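Local coordinates for protein carbohydrate deacetylase (Enterococcus faecalis, PDB 2I5I) that probably removes acetyl groups from acetylated carbohydrates during oligosaccharide breakdown, as a magnesium-dependent homodimeric hydrolase of the YdjC family, at residues K73-V85 against K100-Q113. Numbering follows the deposited sequence.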
# COMPACT_ATOMS: atom_id res chain seq x y z
N LYS A 73 28.58 3.17 -16.73
CA LYS A 73 28.95 2.20 -17.75
C LYS A 73 27.70 1.80 -18.53
O LYS A 73 26.58 1.88 -18.03
CB LYS A 73 29.55 0.96 -17.11
CG LYS A 73 30.74 1.21 -16.19
CD LYS A 73 31.36 -0.09 -15.72
CE LYS A 73 32.82 0.11 -15.36
NZ LYS A 73 33.50 -1.15 -14.99
N PRO A 74 27.86 1.33 -19.75
CA PRO A 74 26.71 0.75 -20.46
C PRO A 74 26.19 -0.49 -19.76
O PRO A 74 26.86 -1.14 -18.96
CB PRO A 74 27.26 0.38 -21.83
CG PRO A 74 28.71 0.70 -21.83
CD PRO A 74 29.10 1.31 -20.53
N ILE A 75 24.96 -0.85 -20.13
CA ILE A 75 24.34 -2.10 -19.72
C ILE A 75 25.10 -3.32 -20.21
O ILE A 75 25.36 -4.31 -19.51
CB ILE A 75 22.89 -2.15 -20.25
CG1 ILE A 75 21.99 -0.99 -19.75
CG2 ILE A 75 22.24 -3.47 -19.94
CD1 ILE A 75 21.91 -1.04 -18.23
N LEU A 76 25.49 -3.31 -21.49
CA LEU A 76 26.19 -4.44 -22.09
C LEU A 76 27.67 -4.43 -21.72
O LEU A 76 28.26 -3.37 -21.54
CB LEU A 76 26.02 -4.42 -23.61
CG LEU A 76 24.59 -4.58 -24.12
CD1 LEU A 76 24.52 -4.39 -25.63
CD2 LEU A 76 24.03 -5.94 -23.72
N PRO A 77 28.25 -5.61 -21.59
CA PRO A 77 29.69 -5.67 -21.21
C PRO A 77 30.50 -4.96 -22.30
O PRO A 77 30.13 -4.89 -23.47
CB PRO A 77 30.00 -7.15 -21.14
CG PRO A 77 28.70 -7.88 -21.17
CD PRO A 77 27.68 -6.96 -21.74
N ARG A 78 31.60 -4.39 -21.85
CA ARG A 78 32.46 -3.57 -22.68
C ARG A 78 32.89 -4.30 -23.95
O ARG A 78 33.01 -3.72 -25.02
CB ARG A 78 33.72 -3.12 -21.92
CG ARG A 78 34.49 -4.18 -21.17
CD ARG A 78 35.62 -3.59 -20.33
NE ARG A 78 36.48 -2.69 -21.09
CZ ARG A 78 37.33 -1.83 -20.54
NH1 ARG A 78 37.45 -1.74 -19.22
NH2 ARG A 78 38.08 -1.04 -21.30
N GLU A 79 33.14 -5.60 -23.83
CA GLU A 79 33.58 -6.41 -24.96
C GLU A 79 32.57 -6.37 -26.10
O GLU A 79 32.88 -6.52 -27.28
CB GLU A 79 33.81 -7.85 -24.49
CG GLU A 79 34.97 -8.04 -23.54
CD GLU A 79 34.67 -7.65 -22.11
OE1 GLU A 79 33.47 -7.54 -21.76
OE2 GLU A 79 35.64 -7.44 -21.34
N MSE A 80 31.30 -6.18 -25.74
CA MSE A 80 30.25 -6.17 -26.75
C MSE A 80 30.04 -4.78 -27.33
O MSE A 80 29.54 -4.70 -28.45
CB MSE A 80 28.92 -6.71 -26.22
CG MSE A 80 28.91 -8.13 -25.70
SE MSE A 80 27.29 -8.76 -25.14
CE MSE A 80 26.17 -7.90 -26.24
N VAL A 81 30.39 -3.72 -26.60
CA VAL A 81 30.17 -2.34 -27.05
C VAL A 81 31.40 -1.46 -26.92
O VAL A 81 31.42 -0.36 -26.40
CB VAL A 81 29.00 -1.71 -26.27
CG1 VAL A 81 27.68 -2.29 -26.77
CG2 VAL A 81 29.16 -1.97 -24.78
N PRO A 82 32.52 -1.94 -27.48
CA PRO A 82 33.81 -1.35 -27.15
C PRO A 82 33.95 0.08 -27.64
O PRO A 82 34.76 0.84 -27.11
CB PRO A 82 34.80 -2.27 -27.89
CG PRO A 82 34.02 -2.94 -28.97
CD PRO A 82 32.61 -3.02 -28.48
N SER A 83 33.18 0.45 -28.67
CA SER A 83 33.27 1.79 -29.22
C SER A 83 32.61 2.83 -28.32
O SER A 83 32.70 4.03 -28.52
CB SER A 83 32.57 1.82 -30.59
OG SER A 83 31.15 1.87 -30.40
N LEU A 84 31.88 2.34 -27.32
CA LEU A 84 31.07 3.24 -26.52
C LEU A 84 31.81 3.69 -25.26
O LEU A 84 31.30 4.62 -24.61
CB LEU A 84 29.77 2.56 -26.12
CG LEU A 84 28.85 2.04 -27.22
CD1 LEU A 84 27.45 1.78 -26.65
CD2 LEU A 84 28.76 3.00 -28.40
N VAL A 85 32.93 3.06 -24.95
CA VAL A 85 33.55 3.33 -23.65
C VAL A 85 34.99 3.81 -23.64
O VAL A 85 35.78 3.54 -24.53
CB VAL A 85 33.52 2.03 -22.82
CG1 VAL A 85 32.08 1.52 -22.78
CG2 VAL A 85 34.47 0.99 -23.38
N LYS A 100 33.38 8.63 -31.70
CA LYS A 100 33.89 7.31 -31.38
C LYS A 100 32.89 6.21 -31.67
O LYS A 100 33.25 5.10 -32.06
CB LYS A 100 34.26 7.28 -29.89
CG LYS A 100 35.25 8.37 -29.50
CD LYS A 100 36.58 7.74 -29.14
CE LYS A 100 37.70 8.77 -29.14
NZ LYS A 100 39.00 8.07 -29.40
N VAL A 101 31.61 6.49 -31.44
CA VAL A 101 30.68 5.38 -31.35
C VAL A 101 30.33 4.78 -32.71
O VAL A 101 30.26 5.51 -33.70
CB VAL A 101 29.38 5.79 -30.63
CG1 VAL A 101 29.67 6.27 -29.21
CG2 VAL A 101 28.67 6.88 -31.41
N ASN A 102 30.12 3.48 -32.71
CA ASN A 102 29.67 2.62 -33.77
C ASN A 102 28.16 2.39 -33.69
O ASN A 102 27.62 1.98 -32.67
CB ASN A 102 30.42 1.29 -33.68
CG ASN A 102 29.85 0.19 -34.55
OD1 ASN A 102 28.83 -0.42 -34.20
ND2 ASN A 102 30.48 -0.10 -35.68
N LEU A 103 27.43 2.66 -34.77
CA LEU A 103 25.99 2.73 -34.72
C LEU A 103 25.32 1.42 -34.33
O LEU A 103 24.29 1.46 -33.67
CB LEU A 103 25.44 3.20 -36.08
CG LEU A 103 25.65 4.69 -36.34
CD1 LEU A 103 25.41 5.00 -37.81
CD2 LEU A 103 24.76 5.53 -35.44
N GLU A 104 25.90 0.30 -34.73
CA GLU A 104 25.37 -1.00 -34.40
C GLU A 104 25.47 -1.26 -32.89
O GLU A 104 24.54 -1.82 -32.32
CB GLU A 104 26.07 -2.13 -35.16
N GLU A 105 26.60 -0.85 -32.33
CA GLU A 105 26.78 -0.96 -30.88
C GLU A 105 25.80 -0.04 -30.17
O GLU A 105 25.26 -0.45 -29.15
CB GLU A 105 28.22 -0.64 -30.49
CG GLU A 105 29.21 -1.67 -31.00
CD GLU A 105 30.64 -1.35 -30.65
OE1 GLU A 105 30.90 -0.37 -29.93
OE2 GLU A 105 31.53 -2.10 -31.12
N VAL A 106 25.58 1.15 -30.70
CA VAL A 106 24.62 2.08 -30.10
C VAL A 106 23.23 1.44 -30.11
O VAL A 106 22.47 1.47 -29.14
CB VAL A 106 24.60 3.44 -30.81
CG1 VAL A 106 23.61 4.40 -30.14
CG2 VAL A 106 25.99 4.06 -30.81
N TYR A 107 22.88 0.85 -31.23
CA TYR A 107 21.61 0.12 -31.32
C TYR A 107 21.47 -0.94 -30.23
O TYR A 107 20.52 -0.98 -29.53
CB TYR A 107 21.43 -0.52 -32.70
CG TYR A 107 20.09 -1.20 -32.92
CD1 TYR A 107 19.91 -2.51 -32.60
CD2 TYR A 107 19.05 -0.53 -33.48
CE1 TYR A 107 18.71 -3.12 -32.79
CE2 TYR A 107 17.87 -1.13 -33.70
CZ TYR A 107 17.69 -2.42 -33.34
OH TYR A 107 16.50 -3.02 -33.57
N ASN A 108 22.44 -1.80 -30.11
CA ASN A 108 22.41 -2.91 -29.16
C ASN A 108 22.33 -2.40 -27.73
O ASN A 108 21.58 -2.90 -26.90
CB ASN A 108 23.62 -3.82 -29.32
CG ASN A 108 23.62 -4.51 -30.68
OD1 ASN A 108 22.54 -4.78 -31.22
ND2 ASN A 108 24.79 -4.78 -31.24
N GLU A 109 23.16 -1.40 -27.46
CA GLU A 109 23.18 -0.86 -26.09
C GLU A 109 21.85 -0.19 -25.76
O GLU A 109 21.29 -0.40 -24.67
CB GLU A 109 24.34 0.12 -25.91
CG GLU A 109 24.28 0.92 -24.62
CD GLU A 109 24.36 0.09 -23.36
OE1 GLU A 109 24.87 -1.05 -23.42
OE2 GLU A 109 23.96 0.60 -22.29
N TRP A 110 21.31 0.62 -26.68
CA TRP A 110 20.03 1.27 -26.36
C TRP A 110 18.92 0.25 -26.25
O TRP A 110 18.01 0.34 -25.41
CB TRP A 110 19.76 2.36 -27.40
CG TRP A 110 20.53 3.63 -27.14
CD1 TRP A 110 21.36 3.93 -26.09
CD2 TRP A 110 20.52 4.78 -27.99
NE1 TRP A 110 21.85 5.20 -26.25
CE2 TRP A 110 21.36 5.76 -27.40
CE3 TRP A 110 19.88 5.09 -29.18
CZ2 TRP A 110 21.56 7.00 -28.00
CZ3 TRP A 110 20.08 6.33 -29.77
CH2 TRP A 110 20.92 7.28 -29.19
N ASP A 111 18.96 -0.79 -27.09
CA ASP A 111 17.98 -1.87 -26.97
C ASP A 111 18.09 -2.48 -25.58
O ASP A 111 17.11 -2.74 -24.88
CB ASP A 111 18.24 -2.89 -28.06
CG ASP A 111 17.39 -4.15 -28.01
OD1 ASP A 111 16.17 -4.08 -28.32
OD2 ASP A 111 17.93 -5.22 -27.68
N ALA A 112 19.31 -2.73 -25.14
CA ALA A 112 19.58 -3.24 -23.80
C ALA A 112 19.04 -2.29 -22.73
O ALA A 112 18.53 -2.74 -21.70
CB ALA A 112 21.08 -3.42 -23.64
N GLN A 113 19.13 -0.98 -22.96
CA GLN A 113 18.65 -0.02 -21.97
C GLN A 113 17.15 -0.08 -21.85
O GLN A 113 16.53 0.15 -20.81
CB GLN A 113 19.11 1.40 -22.32
CG GLN A 113 20.58 1.60 -21.91
CD GLN A 113 21.15 2.93 -22.36
OE1 GLN A 113 20.49 3.98 -22.43
NE2 GLN A 113 22.44 2.94 -22.67
O HOH W 1 27.10 -4.99 -29.55
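E109 holds the backbone of an irregular loop in a loop-on-helix contact at the periphery of the domain, with E105 as a less certain second hold. Residues 73-85 belong to the long excursion after strand 60-65; residues 100-113 lead into and form most of helix 103-117.

The carboxylate of E109 grips two successive amides, both through syn lone pairs. I75 N gives to E109 OE2 at 2.8 Å, and L76 N gives to E109 OE1 at 3.0 Å in a nearly straight bond (172°). CG of E109 stands anti to its backbone N (chi1 169°), and the chain then bends at chi2 (63°), which turns the carboxylate onto the loop. Q113 NE2 takes the anti lone pair of E109 OE2 at 2.8 Å, with E109 OE2 lying nearly in the amide plane of Q113. OE2 thus has two donors, and the carboxylate is fixed in rotation. The other end of the Q113 amide, OE1, accepts from T66 N next to strand 60-65.

E105 extends to the other end of the loop, where S83 N donates to its OE1. That oxygen lies implausibly close to the serine side chain, so its exact position, and with it this bond, is uncertain. N102 caps the helix, its OD1 accepting from E105 N. A water bridges M80 O and N108 ND2.

L84 lies between the two glutamates, its two branches going to different partners. CD1 lies on E109 CB, while L84 CD2 presses tightly on V101 CG1 (3.5 Å) and touches V106 CG2. Farther along, A112 CB meets L76 CG at 3.7 Å and I75 CG2. L254 of the second subunit packs on I75 and A112.

The side chain of Q113 lies about 7 Å from that of H130, the predicted magnesium ligand. The E109 carboxylate thus joins an insertion between strand and helix to helix 103-117, outside the curled parallel sheet of this YdjC-family fold.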